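Local coordinates for malate Synthase (Haloferax volcanii, PDB 3OYZ), which catalyses the magnesium-dependent Claisen condensation of acetyl-CoA with glyoxylate, followed by hydrolysis to malate and CoA, in the glyoxylate cycle, at the acetyl coenzyme *a and pyruvic acid site. Sequence-based numbering; all coordinates share one arbitrary frame.

The acetyl coenzyme *a and pyruvic acid site. Residues 15-18, 30, 33-34, 49, 53, 84, 158, 189, 191-192, 231, 235-236, 257, 259-261, 363, 386, 388. With ACO (acetyl coenzyme *a), chain B; PYR (pyruvic acid), chain C; MG (magnesium ion), chain D.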
loop_
_atom_site.group_PDB
_atom_site.type_symbol
_atom_site.label_atom_id
_atom_site.label_comp_id
_atom_site.label_asym_id
_atom_site.label_seq_id
_atom_site.Cartn_x
_atom_site.Cartn_y
_atom_site.Cartn_z
ATOM N N PHE A 15 18.592 0.814 -19.016
ATOM C CA PHE A 15 18.199 0.444 -20.405
ATOM C C PHE A 15 18.584 -0.962 -20.784
ATOM O O PHE A 15 19.767 -1.234 -20.706
ATOM C CB PHE A 15 19.087 1.343 -21.315
ATOM C CG PHE A 15 18.896 1.177 -22.815
ATOM C CD1 PHE A 15 17.658 0.918 -23.374
ATOM C CD2 PHE A 15 19.977 1.460 -23.682
ATOM C CE1 PHE A 15 17.488 0.766 -24.791
ATOM C CE2 PHE A 15 19.834 1.352 -25.097
ATOM C CZ PHE A 15 18.572 1.035 -25.647
ATOM N N THR A 16 17.685 -1.862 -21.154
ATOM C CA THR A 16 18.139 -3.189 -21.522
ATOM C C THR A 16 18.317 -3.338 -23.060
ATOM O O THR A 16 17.469 -2.852 -23.817
ATOM C CB THR A 16 17.096 -4.222 -21.148
ATOM O OG1 THR A 16 15.839 -3.622 -21.453
ATOM C CG2 THR A 16 17.151 -4.505 -19.548
ATOM N N SER A 17 19.301 -4.142 -23.473
ATOM C CA SER A 17 19.524 -4.483 -24.895
ATOM C C SER A 17 19.645 -5.992 -25.107
ATOM O O SER A 17 20.361 -6.677 -24.395
ATOM C CB SER A 17 20.822 -3.832 -25.366
ATOM O OG SER A 17 20.689 -2.415 -25.283
ATOM N N PRO A 18 18.967 -6.559 -26.110
ATOM C CA PRO A 18 19.148 -8.004 -26.321
ATOM C C PRO A 18 20.618 -8.332 -26.617
ATOM O O PRO A 18 21.315 -7.527 -27.228
ATOM C CB PRO A 18 18.256 -8.311 -27.520
ATOM C CG PRO A 18 17.276 -7.200 -27.535
ATOM C CD PRO A 18 17.984 -5.966 -27.031
ATOM N N MET A 30 22.593 -5.063 -31.739
ATOM C CA MET A 30 22.007 -4.202 -30.694
ATOM C C MET A 30 22.928 -3.797 -29.556
ATOM O O MET A 30 22.858 -2.654 -29.142
ATOM C CB MET A 30 20.695 -4.769 -30.180
ATOM C CG MET A 30 19.796 -5.157 -31.322
ATOM S SD MET A 30 18.114 -4.883 -30.753
ATOM C CE MET A 30 17.436 -6.443 -31.226
ATOM N N ARG A 33 25.603 -1.082 -30.941
ATOM C CA ARG A 33 24.997 0.237 -31.091
ATOM C C ARG A 33 24.727 0.902 -29.741
ATOM O O ARG A 33 25.078 2.069 -29.534
ATOM C CB ARG A 33 23.699 0.039 -31.883
ATOM C CG ARG A 33 22.786 1.244 -31.806
ATOM C CD ARG A 33 21.394 1.120 -32.425
ATOM N NE ARG A 33 20.906 2.448 -32.806
ATOM C CZ ARG A 33 21.023 2.962 -34.031
ATOM N NH1 ARG A 33 21.607 2.275 -35.011
ATOM N NH2 ARG A 33 20.533 4.165 -34.293
ATOM N N ALA A 34 24.152 0.167 -28.780
ATOM C CA ALA A 34 23.802 0.757 -27.475
ATOM C C ALA A 34 25.084 1.153 -26.787
ATOM O O ALA A 34 25.164 2.191 -26.139
ATOM C CB ALA A 34 22.990 -0.269 -26.629
ATOM N N ASP A 49 21.077 -7.640 -21.751
ATOM C CA ASP A 49 20.108 -8.539 -21.188
ATOM C C ASP A 49 20.103 -9.919 -21.730
ATOM O O ASP A 49 19.338 -10.165 -22.642
ATOM C CB ASP A 49 18.734 -7.897 -21.312
ATOM C CG ASP A 49 17.665 -8.605 -20.525
ATOM O OD1 ASP A 49 17.991 -9.542 -19.784
ATOM O OD2 ASP A 49 16.481 -8.262 -20.732
ATOM N N ALA A 53 15.101 -10.394 -22.720
ATOM C CA ALA A 53 15.329 -9.736 -24.018
ATOM C C ALA A 53 15.824 -10.669 -25.117
ATOM O O ALA A 53 15.696 -10.340 -26.303
ATOM C CB ALA A 53 16.305 -8.577 -23.853
ATOM N N ARG A 84 22.220 -8.384 -17.271
ATOM C CA ARG A 84 21.231 -9.243 -16.599
ATOM C C ARG A 84 21.507 -10.697 -16.973
ATOM O O ARG A 84 21.472 -11.044 -18.166
ATOM C CB ARG A 84 19.779 -8.835 -16.929
ATOM C CG ARG A 84 18.695 -9.803 -16.285
ATOM C CD ARG A 84 17.371 -9.137 -16.091
ATOM N NE ARG A 84 16.615 -9.055 -17.349
ATOM C CZ ARG A 84 15.307 -8.870 -17.453
ATOM N NH1 ARG A 84 14.462 -8.757 -16.397
ATOM N NH2 ARG A 84 14.797 -8.878 -18.663
ATOM N N GLU A 158 9.869 -9.044 -8.813
ATOM C CA GLU A 158 8.808 -9.398 -9.739
ATOM C C GLU A 158 8.073 -10.615 -9.244
ATOM O O GLU A 158 7.537 -11.414 -10.036
ATOM C CB GLU A 158 9.355 -9.642 -11.168
ATOM C CG GLU A 158 10.409 -10.697 -11.293
ATOM C CD GLU A 158 11.120 -10.507 -12.679
ATOM O OE1 GLU A 158 12.278 -10.889 -12.798
ATOM O OE2 GLU A 158 10.576 -9.850 -13.572
ATOM N N GLY A 189 9.674 -5.322 -11.689
ATOM C CA GLY A 189 9.412 -5.992 -12.938
ATOM C C GLY A 189 7.928 -6.218 -13.077
ATOM O O GLY A 189 7.465 -7.310 -12.847
ATOM N N VAL A 191 5.888 -6.895 -15.342
ATOM C CA VAL A 191 5.298 -7.855 -16.279
ATOM C C VAL A 191 5.262 -9.236 -15.612
ATOM O O VAL A 191 4.193 -9.827 -15.473
ATOM C CB VAL A 191 6.011 -7.913 -17.645
ATOM C CG1 VAL A 191 5.136 -8.764 -18.550
ATOM C CG2 VAL A 191 6.096 -6.515 -18.222
ATOM N N ASP A 192 6.415 -9.749 -15.210
ATOM C CA ASP A 192 6.411 -11.008 -14.474
ATOM C C ASP A 192 5.690 -10.880 -13.115
ATOM O O ASP A 192 5.082 -11.850 -12.639
ATOM C CB ASP A 192 7.846 -11.436 -14.242
ATOM C CG ASP A 192 8.437 -12.184 -15.459
ATOM O OD1 ASP A 192 7.684 -13.049 -15.937
ATOM O OD2 ASP A 192 9.557 -11.828 -15.915
ATOM N N PRO A 231 9.296 -1.856 -16.851
ATOM C CA PRO A 231 9.202 -1.377 -18.236
ATOM C C PRO A 231 7.836 -0.795 -18.600
ATOM O O PRO A 231 6.778 -1.197 -18.097
ATOM C CB PRO A 231 9.555 -2.607 -19.054
ATOM C CG PRO A 231 9.172 -3.736 -18.152
ATOM C CD PRO A 231 9.645 -3.283 -16.797
ATOM N N ILE A 235 5.779 1.345 -26.038
ATOM C CA ILE A 235 7.029 2.067 -26.289
ATOM C C ILE A 235 6.838 3.341 -27.114
ATOM O O ILE A 235 7.666 4.251 -27.048
ATOM C CB ILE A 235 8.081 1.171 -26.951
ATOM C CG1 ILE A 235 7.448 0.438 -28.144
ATOM C CG2 ILE A 235 8.527 0.052 -26.008
ATOM C CD1 ILE A 235 8.452 -0.444 -28.923
ATOM N N ARG A 236 5.753 3.451 -27.873
ATOM C CA ARG A 236 5.576 4.677 -28.694
ATOM C C ARG A 236 4.825 5.798 -27.968
ATOM O O ARG A 236 4.809 6.923 -28.468
ATOM C CB ARG A 236 4.828 4.433 -30.012
ATOM C CG ARG A 236 5.154 3.125 -30.752
ATOM C CD ARG A 236 6.629 2.981 -31.106
ATOM N NE ARG A 236 6.813 1.693 -31.777
ATOM C CZ ARG A 236 7.978 1.147 -32.112
ATOM N NH1 ARG A 236 9.119 1.733 -31.789
ATOM N NH2 ARG A 236 8.004 -0.029 -32.725
ATOM N N TRP A 257 12.860 1.952 -16.130
ATOM C CA TRP A 257 13.429 1.086 -17.159
ATOM C C TRP A 257 13.176 1.797 -18.527
ATOM O O TRP A 257 12.158 2.463 -18.689
ATOM C CB TRP A 257 12.632 -0.199 -17.166
ATOM C CG TRP A 257 13.242 -1.434 -17.732
ATOM C CD1 TRP A 257 13.615 -1.675 -19.062
ATOM C CD2 TRP A 257 13.446 -2.662 -17.020
ATOM N NE1 TRP A 257 14.126 -2.954 -19.154
ATOM C CE2 TRP A 257 14.014 -3.583 -17.930
ATOM C CE3 TRP A 257 13.259 -3.054 -15.669
ATOM C CZ2 TRP A 257 14.366 -4.880 -17.543
ATOM C CZ3 TRP A 257 13.635 -4.313 -15.276
ATOM C CH2 TRP A 257 14.168 -5.243 -16.214
ATOM N N LEU A 259 13.195 0.958 -22.797
ATOM C CA LEU A 259 13.219 -0.218 -23.681
ATOM C C LEU A 259 13.846 0.188 -25.036
ATOM O O LEU A 259 14.199 -0.659 -25.865
ATOM C CB LEU A 259 11.809 -0.796 -23.904
ATOM C CG LEU A 259 11.213 -1.346 -22.592
ATOM C CD1 LEU A 259 9.802 -1.757 -22.824
ATOM C CD2 LEU A 259 12.113 -2.538 -22.236
ATOM N N THR A 260 13.877 1.492 -25.293
ATOM C CA THR A 260 14.330 1.971 -26.613
ATOM C C THR A 260 15.245 3.171 -26.468
ATOM O O THR A 260 15.201 3.896 -25.463
ATOM C CB THR A 260 13.132 2.398 -27.517
ATOM O OG1 THR A 260 12.513 3.579 -26.988
ATOM C CG2 THR A 260 12.074 1.320 -27.674
ATOM N N PRO A 261 15.991 3.515 -27.556
ATOM C CA PRO A 261 16.842 4.695 -27.349
ATOM C C PRO A 261 16.006 5.951 -27.123
ATOM O O PRO A 261 16.416 6.869 -26.413
ATOM C CB PRO A 261 17.683 4.756 -28.653
ATOM C CG PRO A 261 17.821 3.270 -29.001
ATOM C CD PRO A 261 16.414 2.698 -28.721
ATOM N N ALA A 363 12.456 -10.277 -27.879
ATOM C CA ALA A 363 11.520 -9.155 -27.792
ATOM C C ALA A 363 11.071 -8.614 -29.164
ATOM O O ALA A 363 11.899 -8.420 -30.071
ATOM C CB ALA A 363 12.109 -8.030 -26.925
ATOM N N MET A 386 5.654 -3.698 -26.714
ATOM C CA MET A 386 6.769 -4.655 -26.556
ATOM C C MET A 386 6.258 -5.940 -25.896
ATOM O O MET A 386 5.603 -5.883 -24.840
ATOM C CB MET A 386 7.926 -4.009 -25.784
ATOM C CG MET A 386 9.272 -4.780 -25.718
ATOM S SD MET A 386 9.368 -6.148 -24.504
ATOM C CE MET A 386 8.944 -5.265 -22.972
ATOM N N ASP A 388 7.552 -9.904 -24.753
ATOM C CA ASP A 388 8.505 -10.958 -24.485
ATOM C C ASP A 388 7.854 -12.062 -23.651
ATOM O O ASP A 388 6.629 -12.051 -23.477
ATOM C CB ASP A 388 9.826 -10.399 -23.958
ATOM C CG ASP A 388 9.719 -9.708 -22.604
ATOM O OD1 ASP A 388 8.774 -9.940 -21.813
ATOM O OD2 ASP A 388 10.680 -8.965 -22.296
HETATM N N1A ACO B . 19.066 -1.773 -27.498
HETATM C C2A ACO B . 19.859 -1.409 -28.525
HETATM N N3A ACO B . 19.338 -0.883 -29.647
HETATM C C4A ACO B . 18.005 -0.705 -29.833
HETATM C C5A ACO B . 17.111 -1.093 -28.720
HETATM C C6A ACO B . 17.716 -1.692 -27.516
HETATM N N6A ACO B . 16.854 -2.080 -26.538
HETATM N N7A ACO B . 15.853 -0.841 -29.104
HETATM C C8A ACO B . 15.920 -0.351 -30.365
HETATM N N9A ACO B . 17.189 -0.223 -30.776
HETATM C C1B ACO B . 17.577 0.320 -32.118
HETATM C C2B ACO B . 16.567 -0.193 -33.136
HETATM O O2B ACO B . 16.983 -1.481 -33.587
HETATM C C3B ACO B . 16.586 0.881 -34.206
HETATM O O3B ACO B . 17.791 0.588 -34.920
HETATM P P3B ACO B . 18.127 1.012 -36.476
HETATM O O7A ACO B . 19.062 2.180 -36.200
HETATM O O8A ACO B . 16.738 1.311 -37.001
HETATM O O9A ACO B . 18.748 -0.197 -37.139
HETATM C C4B ACO B . 16.767 2.146 -33.383
HETATM O O4B ACO B . 17.481 1.754 -32.203
HETATM C C5B ACO B . 15.429 2.728 -32.942
HETATM O O5B ACO B . 14.580 1.624 -32.625
HETATM P P1A ACO B . 13.000 1.794 -32.399
HETATM O O1A ACO B . 12.226 2.155 -33.626
HETATM O O2A ACO B . 12.898 2.801 -31.292
HETATM O O3A ACO B . 12.371 0.420 -31.869
HETATM P P2A ACO B . 12.138 -0.843 -32.827
HETATM O O4A ACO B . 13.439 -0.821 -33.561
HETATM O O5A ACO B . 10.699 -0.789 -33.298
HETATM O O6A ACO B . 12.118 -2.157 -31.868
HETATM C CBP ACO B . 11.852 -3.420 -29.774
HETATM C CCP ACO B . 11.317 -2.309 -30.685
HETATM C CDP ACO B . 11.872 -4.762 -30.504
HETATM C CEP ACO B . 10.874 -3.546 -28.613
HETATM C CAP ACO B . 13.285 -3.155 -29.295
HETATM O OAP ACO B . 13.269 -1.803 -28.857
HETATM C C9P ACO B . 13.729 -4.024 -28.136
HETATM O O9P ACO B . 13.967 -5.222 -28.321
HETATM N N8P ACO B . 13.807 -3.426 -26.936
HETATM C C7P ACO B . 14.242 -4.200 -25.781
HETATM C C6P ACO B . 13.182 -5.187 -25.268
HETATM C C5P ACO B . 13.709 -5.676 -23.931
HETATM O O5P ACO B . 14.777 -5.245 -23.501
HETATM N N4P ACO B . 12.917 -6.524 -23.277
HETATM C C3P ACO B . 13.207 -7.079 -21.966
HETATM C C2P ACO B . 13.141 -6.013 -20.869
HETATM S S1P ACO B . 11.431 -6.119 -20.434
HETATM C C ACO B . 11.183 -7.443 -19.422
HETATM O O ACO B . 11.982 -8.351 -19.297
HETATM C CH3 ACO B . 9.874 -7.495 -18.697
HETATM C C PYR C . 9.440 -7.838 -16.064
HETATM O O PYR C . 9.169 -9.049 -15.755
HETATM O OXT PYR C . 8.592 -6.879 -15.951
HETATM C CA PYR C . 10.765 -7.561 -16.402
HETATM O O3 PYR C . 11.656 -8.512 -16.389
HETATM C CB PYR C . 11.182 -6.169 -16.695
HETATM MG MG MG D . 10.627 -10.290 -15.667
HETATM O O HOH W 1 11.148 -10.616 -17.954
HETATM O O HOH W 2 12.447 -11.085 -15.470
HETATM O O HOH W 3 10.497 3.685 -30.361
HETATM O O HOH W 4 14.553 -7.661 -30.250
#
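This is the active site of a TIM-barrel malate synthase, with acetyl-CoA bound and pyruvate in the place of glyoxylate. Magnesium holds pyruvate by its carboxylate O and its keto oxygen O3. Asp192 OD2, Glu158 OE2 and two waters give a distorted six-coordinate shell. The start of helix 190-197 takes the pyruvate carboxylate: Val191 N donates to PYR OXT at 2.8 Å. Asp192 N donates to PYR O. Arg84 joins pyruvate and the acetyl group of ACO. Its chain bends at chi3 (78°), and the guanidinium meets both carbonyls in its own plane. Arg84 NH1 donates to pyruvate O3 at 2.8 Å. Arg84 NH2 donates to the acetyl O of ACO in a nearly straight bond (171° at H). Asp49 fixes this plane side-on, OD1 taking NE and OD2 taking NH2 through its syn lone pair. An alanine at Arg84 removes both donors and the Asp49 pairing, and would probably leave the two carbonyls less polarised and the acetyl group less well placed. Asp388, the likely catalytic base that takes a proton from the acetyl methyl, has OD1 4.1 Å from ACO CH3. Thr16 OG1 receives Trp257 NE1 and donates to the pantetheine carbonyl ACO O5P at 2.8 Å. Leu259 O accepts from both N8P and the adenine amine N6A, which suits a folded cofactor. Ser17 OG donates to N1A and Thr16 O accepts from N6A, so both adenine groups are recognised. Arg33 and Arg236 form salt bridges with the 3'-phosphate and the diphosphate. Phe15 packs its ring tip on adenine, and Pro261 CD lies over the five-membered ring. Met386 CG touches the pantetheine methyl ACO CEP at 3.5 Å. Pyruvate CB sits over the six-membered ring of Trp257, with Pro231 CD 3.3 Å from PYR CB.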